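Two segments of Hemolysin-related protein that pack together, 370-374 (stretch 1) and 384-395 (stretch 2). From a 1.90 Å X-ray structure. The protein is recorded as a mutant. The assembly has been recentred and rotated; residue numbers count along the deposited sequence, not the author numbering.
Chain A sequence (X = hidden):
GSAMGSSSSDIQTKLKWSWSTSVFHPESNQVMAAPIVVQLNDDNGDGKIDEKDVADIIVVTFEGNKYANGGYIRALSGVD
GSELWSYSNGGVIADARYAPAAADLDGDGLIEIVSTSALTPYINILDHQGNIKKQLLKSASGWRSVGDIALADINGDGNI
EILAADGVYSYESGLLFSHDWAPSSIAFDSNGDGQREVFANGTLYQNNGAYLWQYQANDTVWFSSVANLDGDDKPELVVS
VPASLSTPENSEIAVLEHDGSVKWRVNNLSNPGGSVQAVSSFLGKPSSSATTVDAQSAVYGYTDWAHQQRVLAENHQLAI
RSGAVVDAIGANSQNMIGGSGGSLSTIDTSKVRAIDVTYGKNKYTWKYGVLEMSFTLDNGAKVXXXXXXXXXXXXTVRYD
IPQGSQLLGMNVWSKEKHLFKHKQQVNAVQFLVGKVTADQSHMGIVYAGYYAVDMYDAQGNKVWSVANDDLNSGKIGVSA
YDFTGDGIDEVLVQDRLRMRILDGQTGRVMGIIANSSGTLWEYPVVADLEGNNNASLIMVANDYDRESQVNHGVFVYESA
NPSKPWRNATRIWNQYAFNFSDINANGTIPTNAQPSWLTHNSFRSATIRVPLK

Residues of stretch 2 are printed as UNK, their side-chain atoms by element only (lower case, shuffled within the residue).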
ATOM      1  N   VAL A 370       5.282 -10.721 -43.927  1.00 17.21           N
ATOM      2  CA  VAL A 370       3.960 -10.271 -43.504  1.00 18.69           C
ATOM      3  C   VAL A 370       3.663  -8.930 -44.166  1.00 19.63           C
ATOM      4  O   VAL A 370       4.379  -7.944 -43.953  1.00 19.10           O
ATOM      5  CB  VAL A 370       3.873 -10.172 -41.974  1.00 18.35           C
ATOM      6  CG1 VAL A 370       2.529  -9.607 -41.543  1.00 18.61           C
ATOM      7  CG2 VAL A 370       4.093 -11.549 -41.353  1.00 17.81           C
ATOM      8  N   LEU A 371       2.596  -8.894 -44.964  1.00 18.05           N
ATOM      9  CA  LEU A 371       2.212  -7.719 -45.738  1.00 16.82           C
ATOM     10  C   LEU A 371       1.202  -6.860 -44.994  1.00 17.13           C
ATOM     11  O   LEU A 371       1.259  -5.628 -45.074  1.00 19.51           O
ATOM     12  CB  LEU A 371       1.632  -8.149 -47.089  1.00 18.39           C
ATOM     13  CG  LEU A 371       2.479  -9.158 -47.861  1.00 19.32           C
ATOM     14  CD1 LEU A 371       1.752  -9.619 -49.114  1.00 22.78           C
ATOM     15  CD2 LEU A 371       3.844  -8.574 -48.222  1.00 21.06           C
ATOM     16  N   GLU A 372       0.287  -7.485 -44.260  1.00 17.13           N
ATOM     17  CA  GLU A 372      -0.750  -6.737 -43.568  1.00 18.44           C
ATOM     18  C   GLU A 372      -1.256  -7.537 -42.381  1.00 19.81           C
ATOM     19  O   GLU A 372      -1.301  -8.771 -42.413  1.00 20.69           O
ATOM     20  CB  GLU A 372      -1.923  -6.395 -44.504  1.00 22.07           C
ATOM     21  CG  GLU A 372      -2.956  -5.459 -43.872  1.00 33.10           C
ATOM     22  CD  GLU A 372      -4.284  -5.476 -44.581  1.00 57.31           C
ATOM     23  OE1 GLU A 372      -4.397  -4.852 -45.656  1.00 67.31           O
ATOM     24  OE2 GLU A 372      -5.217  -6.118 -44.056  1.00 67.26           O
ATOM     25  N   MET A 373      -1.633  -6.814 -41.329  1.00 17.82           N
ATOM     26  CA  MET A 373      -2.403  -7.375 -40.232  1.00 19.38           C
ATOM     27  C   MET A 373      -3.589  -6.461 -39.984  1.00 21.56           C
ATOM     28  O   MET A 373      -3.442  -5.235 -39.979  1.00 20.14           O
ATOM     29  CB  MET A 373      -1.557  -7.524 -38.962  1.00 20.18           C
ATOM     30  CG  MET A 373      -0.397  -8.493 -39.118  1.00 22.40           C
ATOM     31  SD  MET A 373       0.408  -8.833 -37.546  1.00 26.47           S
ATOM     32  CE  MET A 373       1.036  -7.217 -37.113  1.00 29.70           C
ATOM     33  N   SER A 374      -4.766  -7.055 -39.815  1.00 20.85           N
ATOM     34  CA  SER A 374      -5.985  -6.310 -39.525  1.00 22.88           C
ATOM     35  C   SER A 374      -6.550  -6.816 -38.206  1.00 24.27           C
ATOM     36  O   SER A 374      -6.965  -7.977 -38.106  1.00 26.09           O
ATOM     37  CB  SER A 374      -6.994  -6.459 -40.661  1.00 27.18           C
ATOM     38  OG  SER A 374      -8.134  -5.674 -40.414  1.00 30.88           O
ATOM     39  N   UNK A 384      -5.631  -1.536 -38.909  1.00 26.15           N
ATOM     40  CA  UNK A 384      -4.810  -2.219 -39.898  1.00 28.79           C
ATOM     41  C   UNK A 384      -3.407  -1.631 -39.932  1.00 25.69           C
ATOM     42  O   UNK A 384      -3.204  -0.437 -39.699  1.00 26.20           O
ATOM     43  c   UNK A 384      -5.434  -2.134 -41.295  1.00 38.03           C
ATOM     44  c   UNK A 384      -6.883  -2.628 -41.268  1.00 32.33           C
ATOM     45  o   UNK A 384      -5.395  -0.778 -41.751  1.00 51.59           O
ATOM     46  N   UNK A 385      -2.441  -2.497 -40.216  1.00 20.99           N
ATOM     47  CA  UNK A 385      -1.057  -2.114 -40.447  1.00 20.12           C
ATOM     48  C   UNK A 385      -0.583  -2.855 -41.691  1.00 19.08           C
ATOM     49  O   UNK A 385      -0.896  -4.038 -41.875  1.00 20.04           O
ATOM     50  c   UNK A 385      -0.520  -1.541 -38.052  1.00 27.44           C
ATOM     51  c   UNK A 385      -0.276  -3.903 -38.847  1.00 23.13           C
ATOM     52  c   UNK A 385      -0.157  -2.432 -39.234  1.00 22.31           C
ATOM     53  N   UNK A 386       0.147  -2.157 -42.548  1.00 19.99           N
ATOM     54  CA  UNK A 386       0.516  -2.697 -43.837  1.00 17.08           C
ATOM     55  C   UNK A 386      -0.653  -2.624 -44.801  1.00 19.37           C
ATOM     56  O   UNK A 386      -1.659  -1.942 -44.564  1.00 18.46           O
ATOM     57  N   UNK A 387      -0.527  -3.372 -45.896  1.00 18.76           N
ATOM     58  CA  UNK A 387      -1.521  -3.309 -46.959  1.00 20.60           C
ATOM     59  C   UNK A 387      -1.547  -4.607 -47.750  1.00 22.44           C
ATOM     60  O   UNK A 387      -0.498  -5.103 -48.175  1.00 19.90           O
ATOM     61  o   UNK A 387      -2.178  -2.137 -48.968  1.00 25.94           O
ATOM     62  c   UNK A 387      -1.233  -2.146 -47.907  1.00 23.39           C
ATOM     63  N   UNK A 388      -2.756  -5.130 -47.969  1.00 23.10           N
ATOM     64  CA  UNK A 388      -2.937  -6.283 -48.846  1.00 24.16           C
ATOM     65  C   UNK A 388      -2.529  -5.964 -50.276  1.00 20.70           C
ATOM     66  O   UNK A 388      -2.188  -6.875 -51.043  1.00 21.40           O
ATOM     67  c   UNK A 388      -6.302  -7.795 -47.581  1.00 59.38           C
ATOM     68  c   UNK A 388      -4.802  -7.510 -47.585  1.00 44.28           C
ATOM     69  n   UNK A 388      -6.569 -10.144 -48.428  1.00 64.21           N
ATOM     70  c   UNK A 388      -6.608  -9.248 -47.232  1.00 66.35           C
ATOM     71  c   UNK A 388      -4.398  -6.734 -48.822  1.00 32.07           C
ATOM     72  N   UNK A 389      -2.598  -4.689 -50.667  1.00 19.00           N
ATOM     73  CA  UNK A 389      -2.218  -4.272 -52.012  1.00 23.35           C
ATOM     74  C   UNK A 389      -0.721  -4.371 -52.269  1.00 19.15           C
ATOM     75  O   UNK A 389      -0.287  -4.107 -53.397  1.00 18.58           O
ATOM     76  c   UNK A 389      -4.159  -2.748 -52.623  1.00 49.36           C
ATOM     77  o   UNK A 389      -4.735  -3.763 -53.065  1.00 52.78           O
ATOM     78  o   UNK A 389      -4.741  -1.654 -52.464  1.00 55.96           O
ATOM     79  c   UNK A 389      -2.683  -2.836 -52.273  1.00 34.96           C
ATOM     80  N   UNK A 390       0.077  -4.719 -51.266  1.00 16.32           N
ATOM     81  CA  UNK A 390       1.506  -4.924 -51.464  1.00 18.35           C
ATOM     82  C   UNK A 390       1.845  -6.308 -52.001  1.00 17.87           C
ATOM     83  O   UNK A 390       3.026  -6.605 -52.208  1.00 18.33           O
ATOM     84  o   UNK A 390       2.021  -3.379 -49.691  1.00 24.86           O
ATOM     85  c   UNK A 390       2.246  -4.704 -50.141  1.00 21.11           C
ATOM     86  N   UNK A 391       0.850  -7.155 -52.229  1.00 18.60           N
ATOM     87  CA  UNK A 391       1.094  -8.542 -52.585  1.00 17.91           C
ATOM     88  C   UNK A 391       1.284  -8.708 -54.083  1.00 18.98           C
ATOM     89  O   UNK A 391       0.553  -8.125 -54.888  1.00 18.27           O
ATOM     90  c   UNK A 391      -0.070  -9.418 -52.119  1.00 18.33           C
ATOM     91  N   UNK A 392       2.285  -9.510 -54.447  1.00 17.40           N
ATOM     92  CA  UNK A 392       2.310 -10.170 -55.742  1.00 18.24           C
ATOM     93  C   UNK A 392       1.525 -11.478 -55.677  1.00 18.69           C
ATOM     94  O   UNK A 392       0.732 -11.778 -56.574  1.00 19.42           O
ATOM     95  c   UNK A 392       3.738 -10.489 -58.676  1.00 23.41           C
ATOM     96  c   UNK A 392       3.761 -10.412 -56.180  1.00 19.58           C
ATOM     97  c   UNK A 392       4.169 -12.500 -57.478  1.00 26.34           C
ATOM     98  c   UNK A 392       4.131 -12.517 -59.866  1.00 28.08           C
ATOM     99  c   UNK A 392       3.889 -11.147 -57.469  1.00 22.29           C
ATOM    100  c   UNK A 392       3.856 -11.172 -59.869  1.00 27.23           C
ATOM    101  c   UNK A 392       4.285 -13.189 -58.672  1.00 28.20           C
ATOM    102  N   UNK A 393       1.748 -12.260 -54.619  1.00 18.43           N
ATOM    103  CA  UNK A 393       0.875 -13.348 -54.209  1.00 19.82           C
ATOM    104  C   UNK A 393       0.757 -13.287 -52.694  1.00 21.69           C
ATOM    105  O   UNK A 393       1.697 -12.877 -52.005  1.00 21.64           O
ATOM    106  o   UNK A 393       2.669 -14.947 -53.970  1.00 23.52           O
ATOM    107  c   UNK A 393       1.591 -14.834 -56.113  1.00 25.58           C
ATOM    108  c   UNK A 393       1.408 -14.728 -54.609  1.00 22.27           C
ATOM    109  N   UNK A 394      -0.397 -13.696 -52.172  1.00 19.65           N
ATOM    110  CA  UNK A 394      -0.567 -13.676 -50.732  1.00 20.32           C
ATOM    111  C   UNK A 394      -1.578 -14.724 -50.299  1.00 19.48           C
ATOM    112  O   UNK A 394      -2.370 -15.240 -51.097  1.00 20.25           O
ATOM    113  c   UNK A 394      -1.000 -12.295 -50.232  1.00 17.28           C
ATOM    114  o   UNK A 394      -2.334 -12.015 -50.607  1.00 20.73           O
ATOM    115  N   UNK A 395      -1.503 -15.031 -49.011  1.00 19.52           N
ATOM    116  CA  UNK A 395      -2.461 -15.842 -48.284  1.00 19.57           C
ATOM    117  C   UNK A 395      -2.984 -15.002 -47.131  1.00 19.88           C
ATOM    118  O   UNK A 395      -2.215 -14.278 -46.498  1.00 19.59           O
ATOM    119  c   UNK A 395      -1.789 -17.115 -47.728  1.00 21.97           C
ATOM    120  c   UNK A 395      -2.791 -17.991 -46.990  1.00 24.60           C
ATOM    121  o   UNK A 395      -1.197 -17.848 -48.797  1.00 20.54           O
TER

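Position 384 carries three side-chain atoms, a first carbon bearing one oxygen and one carbon. The terminal carbon lies 3.4 Å from Ser-374 OG, on the same face of the sheet as that serine. A carbon branched to one oxygen and one methyl is threonine, so this is Thr-384; its beta-branched shape suits an extended backbone, and its hydroxyl is at home in an exposed place.

Position 385 has three carbons, the first carrying the other two, and no polar atom. This is Val-385, whose CG2 lies 3.8 Å from Met-373 CB on the face of the sheet that the two residues share. A compact, branched, apolar side chain fits this buried strand position. The backbone pairs with the same partner: Met-373 N donates to Val-385 O at 2.9 Å, and Val-385 N donates to Met-373 O at 2.9 Å, both nearly straight.

Position 386 has no side-chain atoms and is Gly-386. Its phi of 78° favours glycine, and space demands it as well: an ideal CB would fall 2.0 Å from Leu-371 O, a clash. Without one, CA of Gly-386 can come within 3.3 Å of Leu-371 O in a CA-H...O contact.

Position 387 shows one carbon followed by one oxygen, a serine. The CA-to-CB bond of Ser-387 points away from stretch 1, while its backbone N donates to Leu-371 O at 3.0 Å. The side chain serves the turn instead: OG of Ser-387 accepts from the backbone N of position 389 at 3.1 Å.

Position 388 has four carbons in a row ending in nitrogen: Lys-388. Its backbone N, not its amine, donates to Glu-372 OE1 at 2.8 Å. The aliphatic CG lies 3.3 Å from the same OE1, while the end of the chain leads away from stretch 1, as an exposed position allows.

Position 389 has two carbons, the second carrying two oxygens, and touches nothing on stretch 1. It is Asp-389, a charged residue in an exposed 3-10 segment.

Position 390 has one carbon and one oxygen. Ser-390 is buried, but its hydroxyl is hydrogen-bonded elsewhere in the structure.

Position 391 has a single carbon, 3.5 Å from Leu-371 CD1. This is Ala-391, a small apolar contact for the leucine.

Position 392 has one carbon and a six-carbon ring, out of contact with stretch 1: Phe-392, at the corner of the chain.

Position 393 again has a carbon bearing oxygen and carbon. Thr-393 points its CB away from stretch 1.

Position 394, one carbon then one oxygen, is Ser-394, whose CB lies 4.0 Å from Leu-371 CD1.

Position 395, a carbon carrying oxygen and carbon, is Thr-395, out of reach.

The contact is thus an antiparallel ladder centred on Met-373 and Val-385. Bonds to Leu-371 O and Glu-372 OE1 extend it into the turn, and Leu-371 packs against the returning chain.

Stretch 2 384-395: TVGSKDSAFTST
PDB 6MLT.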